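Local structure of lysyl oxidase (Pichia pastoris, 1W7C) at the interface of chains A and B. The protein oxidises primary amines, including the side-chain amines of lysine, to aldehydes with the help of copper and a topaquinone cofactor. Sequence-based numbering; all coordinates share one arbitrary frame. Chains: chain A/B, Lysyl oxidase.

Contact 1: the interface of chains A and B. Residues chain A 198-200, 266, 461, 730; chain B 415-418.
The tip of a beta-hairpin arm, the device by which subunits of copper/topaquinone amine oxidases embrace one another, rests here on chain A. B:Tyr418, the first residue of the returning strand, reaches into chain A and donates its phenol hydroxyl OH to the backbone carbonyl O of A:Asn199 at 2.6 Å. The donor stands above the carbonyl plane, so the bond uses no lone-pair direction, and the ring comes in edge-first, with the carbonyl carbon of A:Asn199 lying in its plane. The ring of A:Tyr461 presents its edge, with CE1 3.5 Å from B:Tyr418 OH and the oxygen in its plane, and the CD1 methyl of A:Ile266, crossing at about a right angle, lies 3.7 Å from that oxygen.

On the other flank of the hairpin tip, A:Tyr730 closes on the turn itself. Its phenol OH accepts from the backbone N of B:Ser417 at 3.2 Å, a fairly straight bond (160° at the hydrogen), while B:Ser417 CA sits over one ring face, toward the rim, in a CH-pi contact 3.8 Å from the centroid. An alanine in place of A:Tyr730 removes both the phenol acceptor and the ring face, and would probably leave the turn less firmly held. Between the two tyrosines, the methyl CB of B:Ala416 meets A:Asp200 CB at 3.6 Å.

The torsions of the two tyrosines, and the backbone behind them, set up these approaches. A:Tyr730 holds CG anti to its backbone N (chi1 -176°), which extends the ring toward the turn. B:Tyr418 takes the crowded position between backbone N and carbonyl carbon (chi1 71°), at the start of strand 418-422. B:Ala416 and B:Ser417, linking that strand to 411-415, both have positive phi and psi, forming a tight turn. A:Asp200 also has positive phi, just after the carbonyl that receives the phenol.

Contact 2: the interface of chains A and B. Residues chain A 8-9, 11, 13, 290-294, 303; chain B 276-277, 280.
A mixed polar and apolar patch of the two-fold homodimer interface, this contact docks a loop of chain B onto the N-terminal segment and neighbouring loop of chain A, tying the chain start into the assembly. B:Arg280 carries much of it. Its chain is extended from CG to NE and delivers the guanidinium end-on to one backbone oxygen: NH1 lies 2.9 Å from A:Glu9 O, and NH2 reaches the same A:Glu9 O at 3.2 Å. That oxygen lies in the guanidinium plane, and its two donors restrain rotation of the group. NH1 of B:Arg280 also bonds A:Arg291 O at 2.8 Å, although this acceptor is tilted 34° from the plane and the bond is bent.

Both faces of the guanidinium are covered. A:Asn8 CB sits over its centre, 3.3 Å from B:Arg280 CZ, and the A:Asn8 amide stacks on it with planes 20° apart; B:Leu277 CD2 covers the rim of the opposite face. Antiparallel to this chain slides A:Arg292, bent at chi3 (-42°), whose NH1 donates to B:Arg280 O at 2.9 Å, nearly along the C=O axis. The chains run in opposite directions, so the two guanidiniums end up well apart, and each, if charged as expected, would probably be favoured by the carbonyl dipole it faces.

A:Val11 splits its branches between partners: CG2 meets B:Leu277 CD2 tip to tip at 3.9 Å, while CG1 points at B:His276 CE1. The imidazole, with B:Leu277 CG over its face, has its ND1 2.8 Å from water 2, which lies in the ring plane and also bonds A:Ser303 OG. Water 1, bonded to water 2, bridges the carbonyls of A:Arg292 and B:His276.

In the fold, chain A contributes the segment around the short strand 11-12, the loop running into strand 294-296, and strand 301-304; the chain B residues lie in a loop shortly before strand 284-286.

Contact 1: the interface of chains A and B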
loop_
_atom_site.group_PDB
_atom_site.type_symbol
_atom_site.label_atom_id
_atom_site.label_comp_id
_atom_site.label_asym_id
_atom_site.label_seq_id
_atom_site.Cartn_x
_atom_site.Cartn_y
_atom_site.Cartn_z
ATOM N N GLU A 198 34.597 8.242 7.078
ATOM C CA GLU A 198 34.390 9.645 6.783
ATOM C C GLU A 198 32.947 9.979 6.371
ATOM O O GLU A 198 32.609 11.155 6.227
ATOM C CB GLU A 198 35.350 10.107 5.688
ATOM C CG GLU A 198 34.924 9.797 4.255
ATOM C CD GLU A 198 35.864 10.378 3.200
ATOM O OE1 GLU A 198 36.025 9.738 2.133
ATOM O OE2 GLU A 198 36.427 11.481 3.416
ATOM N N ASN A 199 32.101 8.960 6.250
ATOM C CA ASN A 199 30.776 9.134 5.618
ATOM C C ASN A 199 29.632 8.561 6.444
ATOM O O ASN A 199 28.596 8.187 5.918
ATOM C CB ASN A 199 30.763 8.541 4.198
ATOM C CG ASN A 199 31.063 7.045 4.181
ATOM O OD1 ASN A 199 31.848 6.546 4.987
ATOM N ND2 ASN A 199 30.404 6.320 3.292
ATOM N N ASP A 200 29.831 8.501 7.744
ATOM C CA ASP A 200 28.781 8.086 8.685
ATOM C C ASP A 200 28.334 6.646 8.459
ATOM O O ASP A 200 27.209 6.307 8.791
ATOM C CB ASP A 200 27.562 9.043 8.576
ATOM C CG ASP A 200 26.642 8.965 9.781
ATOM O OD1 ASP A 200 27.200 8.997 10.899
ATOM O OD2 ASP A 200 25.374 8.852 9.716
ATOM N N ILE A 266 27.005 6.355 -0.456
ATOM C CA ILE A 266 25.654 6.526 -0.981
ATOM C C ILE A 266 25.607 7.250 -2.319
ATOM O O ILE A 266 24.916 6.841 -3.225
ATOM C CB ILE A 266 24.770 7.280 0.035
ATOM C CG1 ILE A 266 24.625 6.535 1.347
ATOM C CG2 ILE A 266 23.372 7.567 -0.570
ATOM C CD1 ILE A 266 24.165 7.448 2.441
ATOM N N TYR A 461 21.248 3.943 6.858
ATOM C CA TYR A 461 22.159 2.825 7.090
ATOM C C TYR A 461 21.564 1.872 8.069
ATOM O O TYR A 461 21.077 2.251 9.125
ATOM C CB TYR A 461 23.474 3.341 7.645
ATOM C CG TYR A 461 24.407 4.001 6.649
ATOM C CD1 TYR A 461 24.598 5.367 6.629
ATOM C CD2 TYR A 461 25.086 3.247 5.718
ATOM C CE1 TYR A 461 25.446 5.963 5.697
ATOM C CE2 TYR A 461 25.930 3.814 4.792
ATOM C CZ TYR A 461 26.116 5.169 4.796
ATOM O OH TYR A 461 26.968 5.752 3.887
ATOM N N TYR A 730 22.642 22.683 7.214
ATOM C CA TYR A 730 22.897 21.453 7.944
ATOM C C TYR A 730 22.876 21.712 9.449
ATOM O O TYR A 730 23.218 22.788 9.918
ATOM C CB TYR A 730 24.251 20.861 7.525
ATOM C CG TYR A 730 24.560 19.520 8.157
ATOM C CD1 TYR A 730 24.210 18.326 7.526
ATOM C CD2 TYR A 730 25.198 19.449 9.393
ATOM C CE1 TYR A 730 24.485 17.095 8.128
ATOM C CE2 TYR A 730 25.479 18.239 9.994
ATOM C CZ TYR A 730 25.122 17.063 9.362
ATOM O OH TYR A 730 25.407 15.871 9.975
ATOM N N GLY B 415 24.071 12.730 7.509
ATOM C CA GLY B 415 25.005 12.538 8.604
ATOM C C GLY B 415 26.364 13.005 8.223
ATOM O O GLY B 415 26.594 13.263 7.075
ATOM N N ALA B 416 27.252 13.126 9.201
ATOM C CA ALA B 416 28.667 13.405 8.962
ATOM C C ALA B 416 28.857 14.594 8.007
ATOM O O ALA B 416 29.711 14.550 7.116
ATOM C CB ALA B 416 29.341 12.135 8.412
ATOM N N SER B 417 28.049 15.641 8.200
ATOM C CA SER B 417 28.134 16.901 7.432
ATOM C C SER B 417 27.732 16.773 5.946
ATOM O O SER B 417 28.143 17.590 5.120
ATOM C CB SER B 417 29.510 17.565 7.592
ATOM O OG SER B 417 29.793 17.740 8.967
ATOM N N TYR B 418 26.882 15.811 5.618
ATOM C CA TYR B 418 26.301 15.735 4.280
ATOM C C TYR B 418 24.849 15.300 4.327
ATOM O O TYR B 418 24.376 14.763 5.336
ATOM C CB TYR B 418 27.077 14.739 3.402
ATOM C CG TYR B 418 26.901 13.260 3.779
ATOM C CD1 TYR B 418 25.824 12.498 3.298
ATOM C CD2 TYR B 418 27.822 12.624 4.609
ATOM C CE1 TYR B 418 25.687 11.181 3.653
ATOM C CE2 TYR B 418 27.683 11.275 4.969
ATOM C CZ TYR B 418 26.607 10.555 4.478
ATOM O OH TYR B 418 26.432 9.217 4.791
#

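Contact 2: the interface of chains A and B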
loop_
_atom_site.group_PDB
_atom_site.type_symbol
_atom_site.label_atom_id
_atom_site.label_comp_id
_atom_site.label_asym_id
_atom_site.label_seq_id
_atom_site.Cartn_x
_atom_site.Cartn_y
_atom_site.Cartn_z
ATOM N N ASN A 8 -2.057 33.139 -8.713
ATOM C CA ASN A 8 -2.745 33.538 -7.503
ATOM C C ASN A 8 -1.782 33.467 -6.319
ATOM O O ASN A 8 -0.902 32.593 -6.248
ATOM C CB ASN A 8 -3.935 32.614 -7.233
ATOM C CG ASN A 8 -5.002 32.701 -8.323
ATOM O OD1 ASN A 8 -5.671 33.709 -8.469
ATOM N ND2 ASN A 8 -5.207 31.594 -9.038
ATOM N N GLU A 9 -1.980 34.330 -5.341
ATOM C CA GLU A 9 -1.112 34.340 -4.146
ATOM C C GLU A 9 -1.485 33.298 -3.121
ATOM O O GLU A 9 -2.617 32.802 -3.102
ATOM C CB GLU A 9 -1.152 35.756 -3.521
ATOM C CG GLU A 9 -0.644 36.864 -4.422
ATOM C CD GLU A 9 0.837 36.760 -4.757
ATOM O OE1 GLU A 9 1.642 36.480 -3.844
ATOM O OE2 GLU A 9 1.198 36.974 -5.939
ATOM N N VAL A 11 -2.723 31.916 0.240
ATOM C CA VAL A 11 -3.792 32.431 1.080
ATOM C C VAL A 11 -3.503 32.113 2.523
ATOM O O VAL A 11 -3.192 30.987 2.865
ATOM C CB VAL A 11 -5.146 31.819 0.673
ATOM C CG1 VAL A 11 -6.290 32.221 1.633
ATOM C CG2 VAL A 11 -5.453 32.165 -0.748
ATOM N N ILE A 13 -5.320 32.437 6.487
ATOM C CA ILE A 13 -6.591 32.505 7.172
ATOM C C ILE A 13 -6.398 32.687 8.652
ATOM O O ILE A 13 -5.285 32.527 9.172
ATOM C CB ILE A 13 -7.414 31.251 6.884
ATOM C CG1 ILE A 13 -6.603 29.980 7.257
ATOM C CG2 ILE A 13 -7.859 31.273 5.424
ATOM C CD1 ILE A 13 -7.384 28.732 7.492
ATOM N N GLY A 290 -1.463 28.402 -8.652
ATOM C CA GLY A 290 -1.087 28.681 -7.288
ATOM C C GLY A 290 -1.606 27.659 -6.299
ATOM O O GLY A 290 -2.190 26.607 -6.630
ATOM N N ARG A 291 -1.377 27.966 -5.032
ATOM C CA ARG A 291 -1.542 27.048 -3.912
ATOM C C ARG A 291 -3.004 26.987 -3.488
ATOM O O ARG A 291 -3.712 27.998 -3.459
ATOM C CB ARG A 291 -0.691 27.573 -2.794
ATOM C CG ARG A 291 -0.731 26.740 -1.529
ATOM C CD ARG A 291 -0.025 27.392 -0.386
ATOM N NE ARG A 291 1.419 27.411 -0.554
ATOM C CZ ARG A 291 2.252 27.945 0.342
ATOM N NH1 ARG A 291 1.760 28.582 1.386
ATOM N NH2 ARG A 291 3.571 27.882 0.175
ATOM N N ARG A 292 -3.442 25.780 -3.133
ATOM C CA ARG A 292 -4.863 25.513 -2.837
ATOM C C ARG A 292 -5.206 25.115 -1.393
ATOM O O ARG A 292 -6.343 24.727 -1.113
ATOM C CB ARG A 292 -5.428 24.461 -3.818
ATOM C CG ARG A 292 -5.098 24.757 -5.275
ATOM C CD ARG A 292 -5.928 24.077 -6.300
ATOM N NE ARG A 292 -6.168 22.679 -5.923
ATOM C CZ ARG A 292 -7.331 22.048 -6.041
ATOM N NH1 ARG A 292 -8.353 22.611 -6.690
ATOM N NH2 ARG A 292 -7.451 20.834 -5.494
ATOM N N TRP A 293 -4.204 25.211 -0.513
ATOM C CA TRP A 293 -4.366 25.087 0.925
ATOM C C TRP A 293 -4.003 26.432 1.553
ATOM O O TRP A 293 -3.255 27.218 0.998
ATOM C CB TRP A 293 -3.510 23.933 1.497
ATOM C CG TRP A 293 -2.044 23.996 1.168
ATOM C CD1 TRP A 293 -1.428 23.450 0.083
ATOM C CD2 TRP A 293 -0.994 24.587 1.963
ATOM N NE1 TRP A 293 -0.078 23.710 0.118
ATOM C CE2 TRP A 293 0.217 24.417 1.249
ATOM C CE3 TRP A 293 -0.961 25.305 3.168
ATOM C CZ2 TRP A 293 1.434 24.870 1.727
ATOM C CZ3 TRP A 293 0.249 25.754 3.639
ATOM C CH2 TRP A 293 1.432 25.551 2.912
ATOM N N ALA A 294 -4.588 26.697 2.705
ATOM C CA ALA A 294 -4.411 27.945 3.449
ATOM C C ALA A 294 -3.945 27.649 4.861
ATOM O O ALA A 294 -4.041 26.526 5.340
ATOM C CB ALA A 294 -5.700 28.746 3.472
ATOM N N SER A 303 -6.026 24.651 6.497
ATOM C CA SER A 303 -7.277 24.322 5.817
ATOM C C SER A 303 -6.995 23.900 4.372
ATOM O O SER A 303 -6.182 24.489 3.662
ATOM C CB SER A 303 -8.279 25.527 5.833
ATOM O OG SER A 303 -7.901 26.541 4.957
ATOM N N HIS B 276 -13.382 26.093 -0.649
ATOM C CA HIS B 276 -12.393 27.184 -0.637
ATOM C C HIS B 276 -11.178 26.819 -1.492
ATOM O O HIS B 276 -10.594 25.719 -1.305
ATOM C CB HIS B 276 -11.968 27.447 0.821
ATOM C CG HIS B 276 -11.034 28.607 0.994
ATOM N ND1 HIS B 276 -9.904 28.522 1.776
ATOM C CD2 HIS B 276 -11.084 29.888 0.539
ATOM C CE1 HIS B 276 -9.290 29.687 1.798
ATOM N NE2 HIS B 276 -9.978 30.541 1.041
ATOM N N LEU B 277 -10.832 27.691 -2.432
ATOM C CA LEU B 277 -9.699 27.525 -3.326
ATOM C C LEU B 277 -9.832 26.470 -4.415
ATOM O O LEU B 277 -8.893 26.249 -5.189
ATOM C CB LEU B 277 -8.396 27.421 -2.551
ATOM C CG LEU B 277 -8.197 28.505 -1.500
ATOM C CD1 LEU B 277 -6.878 28.274 -0.782
ATOM C CD2 LEU B 277 -8.344 29.885 -2.071
ATOM N N ARG B 280 -9.183 27.238 -8.128
ATOM C CA ARG B 280 -7.834 27.153 -8.677
ATOM C C ARG B 280 -7.654 25.728 -9.180
ATOM O O ARG B 280 -8.051 24.765 -8.532
ATOM C CB ARG B 280 -6.775 27.462 -7.608
ATOM C CG ARG B 280 -6.880 28.841 -6.986
ATOM C CD ARG B 280 -5.887 29.105 -5.851
ATOM N NE ARG B 280 -6.112 30.460 -5.336
ATOM C CZ ARG B 280 -5.262 31.154 -4.603
ATOM N NH1 ARG B 280 -4.068 30.665 -4.315
ATOM N NH2 ARG B 280 -5.580 32.395 -4.223
HETATM O O HOH W 1 -8.662 24.642 0.215
HETATM O O HOH W 2 -9.202 25.991 2.639
#

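Contact 1 and contact 2 lie about 38 Å apart, centre to centre, and have no residue or secondary-structure element in common. In each, chain B sends a loop or hairpin tip onto chain A, and the two-fold symmetry provides a twin with the roles exchanged, so the subunits hold each other at well-separated points. Contact 1 is the nearer to the active-site residue A:Asp358, about 18 Å from its centre, against about 35 Å for contact 2. Both contacts join the subunits; whether the arm of contact 1 affects catalysis, the structure alone does not show.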